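Arsenate Reductase (Corynebacterium glutamicum, PDB 3T38) reduces arsenate to arsenite in a thioredoxin-dependent reaction, on a low molecular weight tyrosine phosphatase fold. Local coordinates at the interface of chains A and B. Numbering follows the deposited sequence. Chains: chain A/B, Arsenate Reductase.

The interface of chains A and B. Residues chain A 37, 148-149, 152, 169; chain B 36, 39, 43.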
loop_
_atom_site.group_PDB
_atom_site.type_symbol
_atom_site.label_atom_id
_atom_site.label_comp_id
_atom_site.label_asym_id
_atom_site.label_seq_id
_atom_site.Cartn_x
_atom_site.Cartn_y
_atom_site.Cartn_z
ATOM N N TYR A 37 10.259 -4.795 -1.886
ATOM C CA TYR A 37 10.265 -3.533 -1.182
ATOM C C TYR A 37 10.310 -2.370 -2.109
ATOM O O TYR A 37 9.505 -1.416 -2.013
ATOM C CB TYR A 37 11.374 -3.439 -0.144
ATOM C CG TYR A 37 10.788 -3.624 1.214
ATOM C CD1 TYR A 37 10.420 -2.520 2.002
ATOM C CD2 TYR A 37 10.594 -4.891 1.736
ATOM C CE1 TYR A 37 9.844 -2.704 3.291
ATOM C CE2 TYR A 37 10.032 -5.074 3.030
ATOM C CZ TYR A 37 9.670 -3.993 3.778
ATOM O OH TYR A 37 9.096 -4.217 5.029
ATOM N N ASP A 148 3.070 -1.705 7.632
ATOM C CA ASP A 148 3.191 -2.444 8.874
ATOM C C ASP A 148 4.604 -2.350 9.406
ATOM O O ASP A 148 4.780 -2.232 10.601
ATOM C CB ASP A 148 2.873 -3.943 8.618
ATOM C CG ASP A 148 2.738 -4.741 9.904
ATOM O OD1 ASP A 148 1.757 -4.484 10.647
ATOM O OD2 ASP A 148 3.577 -5.629 10.122
ATOM N N ASP A 149 5.620 -2.393 8.537
ATOM C CA ASP A 149 7.000 -2.391 9.041
ATOM C C ASP A 149 7.229 -1.189 9.989
ATOM O O ASP A 149 7.834 -1.343 11.038
ATOM C CB ASP A 149 8.028 -2.359 7.913
ATOM C CG ASP A 149 7.574 -1.524 6.741
ATOM O OD1 ASP A 149 6.883 -0.449 6.905
ATOM O OD2 ASP A 149 7.804 -2.005 5.627
ATOM N N ARG A 152 5.669 -1.652 13.436
ATOM C CA ARG A 152 6.453 -2.630 14.243
ATOM C C ARG A 152 7.726 -2.012 14.819
ATOM O O ARG A 152 8.184 -2.354 15.938
ATOM C CB ARG A 152 6.814 -3.827 13.410
ATOM C CG ARG A 152 5.642 -4.749 13.068
ATOM C CD ARG A 152 6.129 -6.033 12.400
ATOM N NE ARG A 152 5.063 -6.960 12.016
ATOM C CZ ARG A 152 4.836 -8.113 12.633
ATOM N NH1 ARG A 152 5.571 -8.487 13.689
ATOM N NH2 ARG A 152 3.848 -8.879 12.225
ATOM N N TYR A 169 -0.090 -3.390 18.212
ATOM C CA TYR A 169 0.976 -4.275 18.730
ATOM C C TYR A 169 1.347 -3.974 20.179
ATOM O O TYR A 169 1.459 -2.807 20.556
ATOM C CB TYR A 169 2.261 -4.221 17.861
ATOM C CG TYR A 169 2.107 -4.738 16.448
ATOM C CD1 TYR A 169 2.029 -6.102 16.193
ATOM C CD2 TYR A 169 1.999 -3.869 15.382
ATOM C CE1 TYR A 169 1.870 -6.584 14.907
ATOM C CE2 TYR A 169 1.848 -4.340 14.071
ATOM C CZ TYR A 169 1.782 -5.695 13.842
ATOM O OH TYR A 169 1.619 -6.173 12.561
ATOM N N ARG B 36 5.861 -11.026 5.405
ATOM C CA ARG B 36 5.672 -9.640 5.051
ATOM C C ARG B 36 4.418 -9.457 4.209
ATOM O O ARG B 36 3.608 -8.616 4.544
ATOM C CB ARG B 36 6.904 -9.002 4.441
ATOM C CG ARG B 36 8.072 -8.869 5.424
ATOM C CD ARG B 36 7.889 -7.707 6.366
ATOM N NE ARG B 36 7.210 -8.108 7.570
ATOM C CZ ARG B 36 6.343 -7.373 8.263
ATOM N NH1 ARG B 36 5.999 -6.157 7.892
ATOM N NH2 ARG B 36 5.819 -7.907 9.362
ATOM N N PHE B 39 1.186 -9.516 6.553
ATOM C CA PHE B 39 1.041 -8.333 7.389
ATOM C C PHE B 39 0.858 -7.029 6.601
ATOM O O PHE B 39 0.012 -6.206 6.966
ATOM C CB PHE B 39 2.162 -8.281 8.413
ATOM C CG PHE B 39 1.970 -9.273 9.513
ATOM C CD1 PHE B 39 2.629 -10.502 9.484
ATOM C CD2 PHE B 39 1.085 -8.991 10.564
ATOM C CE1 PHE B 39 2.444 -11.435 10.483
ATOM C CE2 PHE B 39 0.900 -9.896 11.577
ATOM C CZ PHE B 39 1.576 -11.147 11.529
ATOM N N VAL B 43 -2.485 -4.479 6.567
ATOM C CA VAL B 43 -2.434 -3.042 6.826
ATOM C C VAL B 43 -2.871 -2.264 5.616
ATOM O O VAL B 43 -3.545 -1.225 5.713
ATOM C CB VAL B 43 -1.066 -2.581 7.345
ATOM C CG1 VAL B 43 -0.918 -1.076 7.332
ATOM C CG2 VAL B 43 -0.986 -2.916 8.805
#
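The side chain of B:Arg36 bends at chi2 (-78°) and chi3 (91°), which turns its guanidinium toward the carboxylate of A:Asp148. That carboxylate swings out with CG opposite the backbone N (chi1 -170°). The two flat groups lie nearly coplanar. B:Arg36 NH2 donates a salt-bridging hydrogen bond to A:Asp148 OD2 at 3.3 Å, meeting the oxygen nearly along its C-O axis. NH1 adds a weak bond to the same oxygen. A:Arg152 NE reaches A:Asp148 OD2 at 2.8 Å from the syn side, somewhat out of the carboxylate plane. One oxygen thus serves arginines of both chains. A:Arg152 NE and B:Arg36 NH2, both donors, lie 2.9 Å apart. This is a close approach of like charges, not a hydrogen bond; the shared oxygen probably eases it. OD1 takes a hydrogen bond from the hydroxyl OH of A:Tyr169 at 2.6 Å, which steadies the carboxylate.

A:Arg152 runs extended from CG to NE and ends over B:Phe39. Its NH2 sits above the ring, 3.0 Å from the centroid, in a cation-pi contact. The guanidinium stands almost upright on the ring. CE1 of A:Tyr169 lies over one face of this guanidinium. B:Val43 CG2 packs against A:Asp148 CB at 4.0 Å.

A:Asp148, A:Asp149 and A:Arg152 belong to short helix 148-153, A:Tyr169 to a loop. A:Tyr37 on helix 31-49 hydrogen-bonds A:Asp149. B:Arg36, B:Phe39 and B:Val43 line up on helix 31-49, and the two-fold repeats the patch in this possibly biological dimer.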